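Long-range contacts in xylooligosaccharide oxidase (PDB 5L6G), which oxidises the C1 hydroxyl of xylooligosaccharides and related sugars to lactones with a bicovalently bound FAD, reducing molecular oxygen to hydrogen peroxide: residues 233-238 / 309-314; 267-272 / 284-289; 138-143 / 315-320. One frame throughout, in Å; residues are numbered along the deposited sequence.

Contact 1 of 3, residues 233-238 / 309-314; sequences NVTSYE and SSVQEH. With NAG (2-acetamido-2-deoxy-beta-D-glucopyranose), chain E.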
loop_
_atom_site.group_PDB
_atom_site.type_symbol
_atom_site.label_atom_id
_atom_site.label_comp_id
_atom_site.label_asym_id
_atom_site.label_seq_id
_atom_site.Cartn_x
_atom_site.Cartn_y
_atom_site.Cartn_z
ATOM N N ASN A 233 -19.915 -0.888 15.413
ATOM C CA ASN A 233 -20.656 -1.093 14.171
ATOM C C ASN A 233 -20.120 -0.245 13.030
ATOM O O ASN A 233 -19.764 0.905 13.227
ATOM C CB ASN A 233 -22.142 -0.804 14.384
ATOM C CG ASN A 233 -22.752 -1.743 15.393
ATOM O OD1 ASN A 233 -23.206 -1.321 16.458
ATOM N ND2 ASN A 233 -22.743 -3.053 15.060
ATOM N N VAL A 234 -20.038 -0.853 11.852
ATOM C CA VAL A 234 -19.679 -0.151 10.625
ATOM C C VAL A 234 -20.687 -0.549 9.542
ATOM O O VAL A 234 -21.227 -1.661 9.555
ATOM C CB VAL A 234 -18.251 -0.454 10.168
ATOM C CG1 VAL A 234 -17.253 -0.004 11.234
ATOM C CG2 VAL A 234 -18.069 -1.936 9.842
ATOM N N THR A 235 -20.959 0.362 8.624
ATOM C CA THR A 235 -22.006 0.159 7.651
ATOM C C THR A 235 -21.415 0.303 6.260
ATOM O O THR A 235 -20.930 1.365 5.895
ATOM C CB THR A 235 -23.121 1.169 7.880
ATOM O OG1 THR A 235 -23.604 1.026 9.230
ATOM C CG2 THR A 235 -24.269 0.944 6.882
ATOM N N SER A 236 -21.409 -0.784 5.502
ATOM C CA SER A 236 -20.956 -0.704 4.117
ATOM C C SER A 236 -22.128 -0.277 3.261
ATOM O O SER A 236 -23.284 -0.474 3.624
ATOM C CB SER A 236 -20.373 -2.031 3.643
ATOM O OG SER A 236 -21.335 -3.068 3.668
ATOM N N TYR A 237 -21.831 0.338 2.128
ATOM C CA TYR A 237 -22.882 0.803 1.225
ATOM C C TYR A 237 -22.296 1.065 -0.140
ATOM O O TYR A 237 -21.081 1.179 -0.296
ATOM C CB TYR A 237 -23.520 2.091 1.763
ATOM C CG TYR A 237 -22.545 3.241 1.911
ATOM C CD1 TYR A 237 -21.736 3.349 3.041
ATOM C CD2 TYR A 237 -22.423 4.219 0.918
ATOM C CE1 TYR A 237 -20.837 4.394 3.179
ATOM C CE2 TYR A 237 -21.514 5.265 1.040
ATOM C CZ TYR A 237 -20.734 5.356 2.172
ATOM O OH TYR A 237 -19.828 6.373 2.318
ATOM N N GLU A 238 -23.185 1.193 -1.117
ATOM C CA GLU A 238 -22.796 1.476 -2.474
ATOM C C GLU A 238 -23.705 2.537 -3.066
ATOM O O GLU A 238 -24.867 2.689 -2.655
ATOM C CB GLU A 238 -22.879 0.188 -3.289
ATOM C CG GLU A 238 -21.748 -0.756 -2.979
ATOM C CD GLU A 238 -21.998 -2.203 -3.345
ATOM O OE1 GLU A 238 -22.864 -2.499 -4.199
ATOM O OE2 GLU A 238 -21.269 -3.050 -2.771
ATOM N N SER A 309 -27.502 1.978 -2.196
ATOM C CA SER A 309 -27.892 0.573 -2.313
ATOM C C SER A 309 -27.006 -0.293 -1.429
ATOM O O SER A 309 -25.977 0.173 -0.914
ATOM C CB SER A 309 -27.842 0.104 -3.767
ATOM O OG SER A 309 -26.573 0.348 -4.343
ATOM N N SER A 310 -27.432 -1.540 -1.229
ATOM C CA SER A 310 -26.649 -2.531 -0.498
ATOM C C SER A 310 -26.169 -1.991 0.846
ATOM O O SER A 310 -25.000 -2.132 1.193
ATOM C CB SER A 310 -25.427 -2.967 -1.322
ATOM O OG SER A 310 -25.821 -3.598 -2.527
ATOM N N VAL A 311 -27.067 -1.371 1.598
ATOM C CA VAL A 311 -26.697 -0.847 2.903
ATOM C C VAL A 311 -26.680 -2.026 3.871
ATOM O O VAL A 311 -27.702 -2.663 4.088
ATOM C CB VAL A 311 -27.677 0.231 3.367
ATOM C CG1 VAL A 311 -27.371 0.669 4.788
ATOM C CG2 VAL A 311 -27.639 1.413 2.409
ATOM N N GLN A 312 -25.517 -2.314 4.435
ATOM C CA GLN A 312 -25.343 -3.466 5.328
ATOM C C GLN A 312 -24.596 -3.030 6.581
ATOM O O GLN A 312 -23.483 -2.531 6.490
ATOM C CB GLN A 312 -24.530 -4.560 4.637
ATOM C CG GLN A 312 -25.246 -5.301 3.518
ATOM C CD GLN A 312 -24.279 -6.105 2.661
ATOM O OE1 GLN A 312 -23.249 -6.570 3.138
ATOM N NE2 GLN A 312 -24.609 -6.261 1.386
ATOM N N GLU A 313 -25.205 -3.243 7.743
ATOM C CA GLU A 313 -24.543 -2.964 9.010
ATOM C C GLU A 313 -23.743 -4.186 9.453
ATOM O O GLU A 313 -24.224 -5.312 9.357
ATOM C CB GLU A 313 -25.563 -2.649 10.093
ATOM C CG GLU A 313 -26.577 -1.594 9.712
ATOM C CD GLU A 313 -27.433 -1.184 10.886
ATOM O OE1 GLU A 313 -26.899 -0.456 11.751
ATOM O OE2 GLU A 313 -28.619 -1.600 10.946
ATOM N N HIS A 314 -22.563 -3.952 10.004
ATOM C CA HIS A 314 -21.642 -5.019 10.363
ATOM C C HIS A 314 -21.049 -4.762 11.735
ATOM O O HIS A 314 -20.984 -3.620 12.174
ATOM C CB HIS A 314 -20.459 -5.048 9.368
ATOM C CG HIS A 314 -20.857 -5.107 7.923
ATOM N ND1 HIS A 314 -21.409 -6.228 7.339
ATOM C CD2 HIS A 314 -20.771 -4.181 6.942
ATOM C CE1 HIS A 314 -21.658 -5.986 6.067
ATOM N NE2 HIS A 314 -21.258 -4.757 5.794
HETATM C C1 NAG E . -23.225 -4.177 15.857
HETATM C C2 NAG E . -23.976 -5.289 15.118
HETATM C C3 NAG E . -24.168 -6.544 15.981
HETATM C C4 NAG E . -22.835 -6.984 16.584
HETATM C C5 NAG E . -22.244 -5.803 17.346
HETATM C C6 NAG E . -20.884 -6.134 17.957
HETATM C C7 NAG E . -25.641 -4.891 13.353
HETATM C C8 NAG E . -27.001 -4.343 13.020
HETATM N N2 NAG E . -25.259 -4.799 14.632
HETATM O O3 NAG E . -24.712 -7.592 15.204
HETATM O O4 NAG E . -22.989 -8.097 17.442
HETATM O O5 NAG E . -22.062 -4.739 16.438
HETATM O O6 NAG E . -20.235 -4.936 18.335
HETATM O O7 NAG E . -24.950 -5.388 12.463
HETATM O O HOH W 1 -22.659 -3.096 1.301
HETATM O O HOH W 2 -25.441 -2.020 -4.710
#
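S236 holds OG between its backbone N and carbonyl carbon (chi1 62°), while H314 has CG anti to its own carbonyl carbon (chi1 -53°); the serine hydroxyl is thus set on the same face of the antiparallel pair as the start of the imidazole, and chi2 of -71° turns the ring to meet it. OG lies near the plane of the ring at its edge, 2.7 Å from H314 NE2, and either atom could be the donor. The ring's ND1 bonds to E318 as well, which fixes its rotation. A water 2.7 Å from S236 OG donates to S310 O and so ties the hydroxyl to strand 309-314.

Backbone bonds run in pairs: V234 with H314, S236 with Q312, then E238 with S309. Between the last two the register slips by one residue, a beta bulge. On the opposite face T235 CG2 packs 3.8 Å from V311 CG1. N233 carries the N-linked sugar, ND2 to NAG C1 1.5 Å.

Strand 308-314 lies at one edge of its eight-stranded antiparallel sheet. Helix 316-322 covers the V234 and S236 face through W316 and H322, helix 290-304 covers T235 and V311, and strand 280-286 continues the sheet beyond 234-238.

Contact 2 of 3, residues 267-272 / 284-289; sequences EEMNMR and GLYHGN. With NAG (2-acetamido-2-deoxy-beta-D-glucopyranose), chain G; XYP (beta-D-xylopyranose), chain H.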
loop_
_atom_site.group_PDB
_atom_site.type_symbol
_atom_site.label_atom_id
_atom_site.label_comp_id
_atom_site.label_asym_id
_atom_site.label_seq_id
_atom_site.Cartn_x
_atom_site.Cartn_y
_atom_site.Cartn_z
ATOM N N GLU A 267 -15.946 12.809 8.930
ATOM C CA GLU A 267 -14.831 12.003 9.402
ATOM C C GLU A 267 -15.156 10.514 9.444
ATOM O O GLU A 267 -14.298 9.703 9.118
ATOM C CB GLU A 267 -14.365 12.468 10.783
ATOM C CG GLU A 267 -13.744 13.857 10.788
ATOM C CD GLU A 267 -13.100 14.220 12.111
ATOM O OE1 GLU A 267 -12.884 13.321 12.961
ATOM O OE2 GLU A 267 -12.797 15.416 12.302
ATOM N N GLU A 268 -16.390 10.164 9.798
ATOM C CA GLU A 268 -16.807 8.761 9.952
ATOM C C GLU A 268 -16.948 8.018 8.617
ATOM O O GLU A 268 -17.014 6.783 8.605
ATOM C CB GLU A 268 -18.169 8.680 10.658
ATOM C CG GLU A 268 -18.185 9.189 12.091
ATOM C CD GLU A 268 -18.345 10.691 12.232
ATOM O OE1 GLU A 268 -18.453 11.441 11.223
ATOM O OE2 GLU A 268 -18.373 11.115 13.400
ATOM N N MET A 269 -17.015 8.761 7.513
ATOM C CA MET A 269 -17.239 8.194 6.194
ATOM C C MET A 269 -15.928 7.928 5.460
ATOM O O MET A 269 -15.056 8.771 5.444
ATOM C CB MET A 269 -18.082 9.157 5.360
ATOM C CG MET A 269 -18.538 8.612 4.017
ATOM S SD MET A 269 -19.677 9.725 3.190
ATOM C CE MET A 269 -21.107 9.679 4.285
ATOM N N ASN A 270 -15.838 6.761 4.837
ATOM C CA ASN A 270 -14.645 6.314 4.138
ATOM C C ASN A 270 -15.149 5.738 2.852
ATOM O O ASN A 270 -16.026 4.866 2.877
ATOM C CB ASN A 270 -13.921 5.224 4.922
ATOM C CG ASN A 270 -13.444 5.700 6.258
ATOM O OD1 ASN A 270 -12.284 6.079 6.398
ATOM N ND2 ASN A 270 -14.355 5.733 7.250
ATOM N N MET A 271 -14.656 6.245 1.730
ATOM C CA MET A 271 -15.339 6.003 0.451
ATOM C C MET A 271 -14.384 6.082 -0.730
ATOM O O MET A 271 -13.366 6.736 -0.653
ATOM C CB MET A 271 -16.468 6.991 0.259
ATOM C CG MET A 271 -17.481 6.613 -0.802
ATOM S SD MET A 271 -19.000 7.566 -0.712
ATOM C CE MET A 271 -18.366 9.251 -0.620
ATOM N N ARG A 272 -14.744 5.378 -1.799
ATOM C CA ARG A 272 -14.025 5.397 -3.052
ATOM C C ARG A 272 -14.995 5.163 -4.213
ATOM O O ARG A 272 -16.090 4.641 -4.029
ATOM C CB ARG A 272 -13.002 4.281 -3.057
ATOM C CG ARG A 272 -13.624 2.890 -3.196
ATOM C CD ARG A 272 -12.596 1.813 -2.836
ATOM N NE ARG A 272 -13.115 0.474 -3.015
ATOM C CZ ARG A 272 -12.456 -0.633 -2.701
ATOM N NH1 ARG A 272 -11.249 -0.562 -2.166
ATOM N NH2 ARG A 272 -13.020 -1.812 -2.901
ATOM N N GLY A 284 -18.508 2.567 0.143
ATOM C CA GLY A 284 -18.144 3.182 1.400
ATOM C C GLY A 284 -18.187 2.237 2.573
ATOM O O GLY A 284 -18.760 1.142 2.499
ATOM N N LEU A 285 -17.521 2.659 3.643
ATOM C CA LEU A 285 -17.681 2.076 4.957
ATOM C C LEU A 285 -17.853 3.248 5.920
ATOM O O LEU A 285 -16.958 4.083 6.081
ATOM C CB LEU A 285 -16.480 1.217 5.345
ATOM C CG LEU A 285 -16.691 0.357 6.594
ATOM C CD1 LEU A 285 -17.694 -0.747 6.294
ATOM C CD2 LEU A 285 -15.407 -0.222 7.142
ATOM N N TYR A 286 -19.023 3.319 6.535
ATOM C CA TYR A 286 -19.327 4.383 7.453
ATOM C C TYR A 286 -19.143 3.853 8.861
ATOM O O TYR A 286 -19.706 2.813 9.216
ATOM C CB TYR A 286 -20.761 4.836 7.228
ATOM C CG TYR A 286 -21.154 6.005 8.073
ATOM C CD1 TYR A 286 -20.760 7.296 7.729
ATOM C CD2 TYR A 286 -21.912 5.822 9.223
ATOM C CE1 TYR A 286 -21.103 8.375 8.511
ATOM C CE2 TYR A 286 -22.272 6.899 10.020
ATOM C CZ TYR A 286 -21.866 8.170 9.652
ATOM O OH TYR A 286 -22.222 9.226 10.421
ATOM N N HIS A 287 -18.345 4.551 9.662
ATOM C CA HIS A 287 -18.100 4.128 11.036
ATOM C C HIS A 287 -19.233 4.589 11.950
ATOM O O HIS A 287 -19.117 5.572 12.678
ATOM C CB HIS A 287 -16.756 4.639 11.520
ATOM C CG HIS A 287 -15.598 4.005 10.824
ATOM N ND1 HIS A 287 -14.471 3.609 11.495
ATOM C CD2 HIS A 287 -15.405 3.663 9.526
ATOM C CE1 HIS A 287 -13.616 3.076 10.644
ATOM N NE2 HIS A 287 -14.155 3.101 9.440
ATOM N N GLY A 288 -20.322 3.849 11.875
ATOM C CA GLY A 288 -21.558 4.154 12.575
ATOM C C GLY A 288 -22.635 3.245 12.001
ATOM O O GLY A 288 -22.364 2.428 11.122
ATOM N N ASN A 289 -23.856 3.383 12.500
ATOM C CA ASN A 289 -24.942 2.495 12.102
ATOM C C ASN A 289 -25.623 3.018 10.844
ATOM O O ASN A 289 -25.237 4.066 10.318
ATOM C CB ASN A 289 -25.932 2.306 13.261
ATOM C CG ASN A 289 -26.493 3.614 13.772
ATOM O OD1 ASN A 289 -26.693 4.550 13.008
ATOM N ND2 ASN A 289 -26.765 3.679 15.087
HETATM C C1 NAG G . -27.303 4.875 15.706
HETATM C C2 NAG G . -28.213 4.453 16.867
HETATM C C3 NAG G . -28.642 5.631 17.735
HETATM C C4 NAG G . -27.453 6.502 18.100
HETATM C C5 NAG G . -26.633 6.857 16.862
HETATM C C6 NAG G . -25.361 7.610 17.233
HETATM C C7 NAG G . -29.532 2.408 16.591
HETATM C C8 NAG G . -30.748 1.743 16.010
HETATM N N2 NAG G . -29.360 3.711 16.360
HETATM O O3 NAG G . -29.183 5.147 18.941
HETATM O O4 NAG G . -27.936 7.667 18.732
HETATM O O5 NAG G . -26.250 5.677 16.193
HETATM O O6 NAG G . -24.904 8.346 16.117
HETATM O O7 NAG G . -28.749 1.734 17.265
HETATM O O1 XYP H . -6.797 -0.657 -3.181
HETATM C C1 XYP H . -6.923 -2.077 -3.156
HETATM C C2 XYP H . -8.402 -2.447 -3.072
HETATM C C3 XYP H . -8.607 -3.946 -3.244
HETATM C C4 XYP H . -7.913 -4.429 -4.515
HETATM C C5 XYP H . -6.442 -3.995 -4.533
HETATM O O2 XYP H . -8.884 -2.037 -1.792
HETATM O O3 XYP H . -10.007 -4.274 -3.218
HETATM O O4 XYP H . -7.935 -5.860 -4.569
HETATM O O5 XYP H . -6.306 -2.592 -4.325
HETATM O O HOH W 3 -20.992 11.444 10.081
#
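M269 and Y286 face each other as a non-hydrogen-bonded pair in a beta hairpin whose short strands run almost exactly antiparallel, followed by the hydrogen-bonded pair N270 and L285 and then by M271 opposite G284. The bond from L285 N to N270 O is 2.8 Å, but its return from N270 N to L285 O is weak. The N270 side chain adds a second bond to the same acceptor: ND2 donates to L285 O at 3.3 Å, with the acceptor close to the amide plane and the N-H pointing at it at 156°, and it also bonds to S175 OG. Past the strand end, H287 N donates almost straight (175°) to E268 O at 2.8 Å. The H287 imidazole crosses the N270 side chain at about a right angle, CD2 lying 3.3 Å from N270 ND2, while NE2 bonds to F171 O.

On the other face, Y286 has CG anti to its backbone N (chi1 -176°), and the ring takes an off-centre CH-pi contact from E268 CB, 4.1 Å from its centroid. M269 CB packs against CD1 of the same ring. A water links Y286 OH to E268 OE1.

An alanine at N270 would probably leave L285 O with just the weak backbone bond across the hairpin and S175 OG without its amide partner.

At the far end R272, a substrate-binding residue, donates from NH1 to O2 of the bound xylose at 2.8 Å; T154, E412 and Y451 also hold the sugar. The strand thus carries an arginine, probably cationic, into the substrate pocket, its NE bonded to Q283 OE1.

Contact 3 of 3, residues 138-143 / 315-320; sequences IATVLY and DWMEGF. With NAG (2-acetamido-2-deoxy-beta-D-glucopyranose), chain E.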
loop_
_atom_site.group_PDB
_atom_site.type_symbol
_atom_site.label_atom_id
_atom_site.label_comp_id
_atom_site.label_asym_id
_atom_site.label_seq_id
_atom_site.Cartn_x
_atom_site.Cartn_y
_atom_site.Cartn_z
ATOM N N ILE A 138 -3.470 -9.541 11.749
ATOM C CA ILE A 138 -3.310 -8.432 12.683
ATOM C C ILE A 138 -4.695 -7.972 13.146
ATOM O O ILE A 138 -4.961 -7.879 14.351
ATOM C CB ILE A 138 -2.562 -7.266 12.032
ATOM C CG1 ILE A 138 -1.138 -7.687 11.691
ATOM C CG2 ILE A 138 -2.562 -6.057 12.960
ATOM C CD1 ILE A 138 -0.417 -6.774 10.744
ATOM N N ALA A 139 -5.568 -7.718 12.175
ATOM C CA ALA A 139 -6.905 -7.245 12.466
ATOM C C ALA A 139 -7.649 -8.229 13.377
ATOM O O ALA A 139 -8.335 -7.829 14.319
ATOM C CB ALA A 139 -7.664 -7.020 11.176
ATOM N N THR A 140 -7.500 -9.518 13.104
ATOM C CA THR A 140 -8.177 -10.545 13.902
ATOM C C THR A 140 -7.701 -10.547 15.347
ATOM O O THR A 140 -8.506 -10.524 16.304
ATOM C CB THR A 140 -7.951 -11.934 13.274
ATOM O OG1 THR A 140 -8.526 -11.937 11.958
ATOM C CG2 THR A 140 -8.569 -13.042 14.130
ATOM N N VAL A 141 -6.390 -10.564 15.508
ATOM C CA VAL A 141 -5.813 -10.604 16.844
ATOM C C VAL A 141 -6.214 -9.367 17.639
ATOM O O VAL A 141 -6.647 -9.492 18.788
ATOM C CB VAL A 141 -4.284 -10.746 16.825
ATOM C CG1 VAL A 141 -3.739 -10.644 18.250
ATOM C CG2 VAL A 141 -3.882 -12.087 16.220
ATOM N N LEU A 142 -6.084 -8.183 17.037
ATOM C CA LEU A 142 -6.321 -6.958 17.776
ATOM C C LEU A 142 -7.765 -6.891 18.224
ATOM O O LEU A 142 -8.047 -6.491 19.347
ATOM C CB LEU A 142 -5.979 -5.716 16.960
ATOM C CG LEU A 142 -4.521 -5.539 16.522
ATOM C CD1 LEU A 142 -4.349 -4.220 15.797
ATOM C CD2 LEU A 142 -3.533 -5.665 17.669
ATOM N N TYR A 143 -8.666 -7.284 17.329
ATOM C CA TYR A 143 -10.077 -7.250 17.634
ATOM C C TYR A 143 -10.458 -8.347 18.645
ATOM O O TYR A 143 -11.129 -8.067 19.628
ATOM C CB TYR A 143 -10.936 -7.343 16.377
ATOM C CG TYR A 143 -12.394 -7.177 16.733
ATOM C CD1 TYR A 143 -12.914 -5.921 17.035
ATOM C CD2 TYR A 143 -13.223 -8.274 16.850
ATOM C CE1 TYR A 143 -14.240 -5.763 17.423
ATOM C CE2 TYR A 143 -14.550 -8.131 17.243
ATOM C CZ TYR A 143 -15.056 -6.869 17.508
ATOM O OH TYR A 143 -16.375 -6.740 17.877
ATOM N N ASP A 315 -20.564 -5.801 12.400
ATOM C CA ASP A 315 -19.573 -5.572 13.462
ATOM C C ASP A 315 -18.240 -5.276 12.777
ATOM O O ASP A 315 -18.158 -5.301 11.545
ATOM C CB ASP A 315 -19.494 -6.727 14.481
ATOM C CG ASP A 315 -18.833 -7.993 13.946
ATOM O OD1 ASP A 315 -18.169 -7.993 12.905
ATOM O OD2 ASP A 315 -18.966 -9.023 14.619
ATOM N N TRP A 316 -17.220 -4.971 13.573
ATOM C CA TRP A 316 -15.940 -4.540 13.049
ATOM C C TRP A 316 -15.302 -5.544 12.073
ATOM O O TRP A 316 -14.885 -5.169 10.980
ATOM C CB TRP A 316 -14.973 -4.221 14.191
ATOM C CG TRP A 316 -13.606 -3.868 13.690
ATOM C CD1 TRP A 316 -12.488 -4.621 13.796
ATOM C CD2 TRP A 316 -13.233 -2.689 12.967
ATOM N NE1 TRP A 316 -11.425 -3.985 13.198
ATOM C CE2 TRP A 316 -11.858 -2.795 12.680
ATOM C CE3 TRP A 316 -13.929 -1.559 12.529
ATOM C CZ2 TRP A 316 -11.157 -1.805 11.982
ATOM C CZ3 TRP A 316 -13.237 -0.571 11.842
ATOM C CH2 TRP A 316 -11.863 -0.707 11.561
ATOM N N MET A 317 -15.227 -6.811 12.457
ATOM C CA MET A 317 -14.537 -7.796 11.622
ATOM C C MET A 317 -15.363 -8.133 10.392
ATOM O O MET A 317 -14.816 -8.425 9.328
ATOM C CB MET A 317 -14.226 -9.088 12.382
ATOM C CG MET A 317 -13.066 -9.000 13.359
ATOM S SD MET A 317 -11.566 -8.284 12.694
ATOM C CE MET A 317 -11.080 -9.343 11.328
ATOM N N GLU A 318 -16.677 -8.107 10.537
ATOM C CA GLU A 318 -17.533 -8.371 9.402
ATOM C C GLU A 318 -17.366 -7.241 8.378
ATOM O O GLU A 318 -17.409 -7.479 7.172
ATOM C CB GLU A 318 -18.975 -8.518 9.870
ATOM C CG GLU A 318 -19.934 -9.028 8.805
ATOM C CD GLU A 318 -21.376 -9.029 9.294
ATOM O OE1 GLU A 318 -21.615 -9.503 10.432
ATOM O OE2 GLU A 318 -22.260 -8.535 8.561
ATOM N N GLY A 319 -17.164 -6.013 8.858
ATOM C CA GLY A 319 -16.867 -4.887 7.956
ATOM C C GLY A 319 -15.589 -5.167 7.179
ATOM O O GLY A 319 -15.494 -4.920 5.971
ATOM N N PHE A 320 -14.586 -5.679 7.884
ATOM C CA PHE A 320 -13.334 -5.975 7.227
ATOM C C PHE A 320 -13.521 -7.086 6.204
ATOM O O PHE A 320 -13.044 -6.961 5.084
ATOM C CB PHE A 320 -12.217 -6.326 8.224
ATOM C CG PHE A 320 -10.901 -6.599 7.556
ATOM C CD1 PHE A 320 -10.162 -5.560 7.006
ATOM C CD2 PHE A 320 -10.419 -7.892 7.426
ATOM C CE1 PHE A 320 -8.954 -5.802 6.360
ATOM C CE2 PHE A 320 -9.201 -8.135 6.781
ATOM C CZ PHE A 320 -8.480 -7.086 6.244
HETATM C C1 NAG E . -23.225 -4.177 15.857
HETATM C C2 NAG E . -23.976 -5.289 15.118
HETATM C C3 NAG E . -24.168 -6.544 15.981
HETATM C C4 NAG E . -22.835 -6.984 16.584
HETATM C C5 NAG E . -22.244 -5.803 17.346
HETATM C C6 NAG E . -20.884 -6.134 17.957
HETATM C C7 NAG E . -25.641 -4.891 13.353
HETATM C C8 NAG E . -27.001 -4.343 13.020
HETATM N N2 NAG E . -25.259 -4.799 14.632
HETATM O O3 NAG E . -24.712 -7.592 15.204
HETATM O O4 NAG E . -22.989 -8.097 17.442
HETATM O O5 NAG E . -22.062 -4.739 16.438
HETATM O O6 NAG E . -20.235 -4.936 18.335
HETATM O O7 NAG E . -24.950 -5.388 12.463
HETATM O O HOH W 4 -8.815 -5.120 14.316
HETATM O O HOH W 5 -17.397 -4.485 16.436
#
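Y143 reaches across from helix 138-143 and settles against W316 and M317, the two residues that carry most of the contact from helix 316-320. With CG anti to the backbone N (chi1 -175°), its ring comes to W316, where CD1 of the tyrosine lies 3.5 Å from CD1 of the indole. The rings are oblique, planes at 33°, and are neither stacked nor edge-to-face. The M317 side chain slides past Y143 in the opposite direction, CG 3.6 Å from Y143 CD2, and its sulfur makes an oblique Met-aromatic contact, SD 5.1 Å from the ring centroid. Bends at chi2 and chi3 bring the end of M317 toward helix 138-143: CE lies 4.1 Å from A139 CB and also touches T140 OG1, whose hydroxyl is bonded to G136 O.

Two waters supply the polar links. One donates to A139 O and accepts from W316 NE1 at 3.1 Å. The other joins Y143 OH to W316 N, which it accepts from at 2.9 Å, and has a weak link to O6 of the sugar on N233.

Further out, D315 is the N-cap of helix 316-322, OD1 accepting from E318 N at 2.8 Å.

The short helical segments run antiparallel, their axes approaching to 10.7 Å. Helix 135-146, in the FAD-binding part of the chain, packs on strands 118-120 and 127-129 through I138 and L142, whereas W316 also touches S172 and P231 in loops.

In the fold
Contacts 1 and 2 share one antiparallel sheet: strands 234-240 and 280-286 are neighbours, so 233-238 is paired on one edge with 309-314 and on the other with the hairpin of contact 2, their centres about 9 Å apart. T235 O receives Y286 N at 2.8 Å. Contact 3 follows directly on contact 1, and joins helix 316-322, which covers one face of this sheet, to helix 135-146 of the FAD-binding part; both border the sugar on N233. Of the three, contact 2 alone holds a substrate-binding residue, R272. The side chain of E238 in contact 1 lies about 11 Å from the bound xylose, that of W316 in contact 3 about 13 Å.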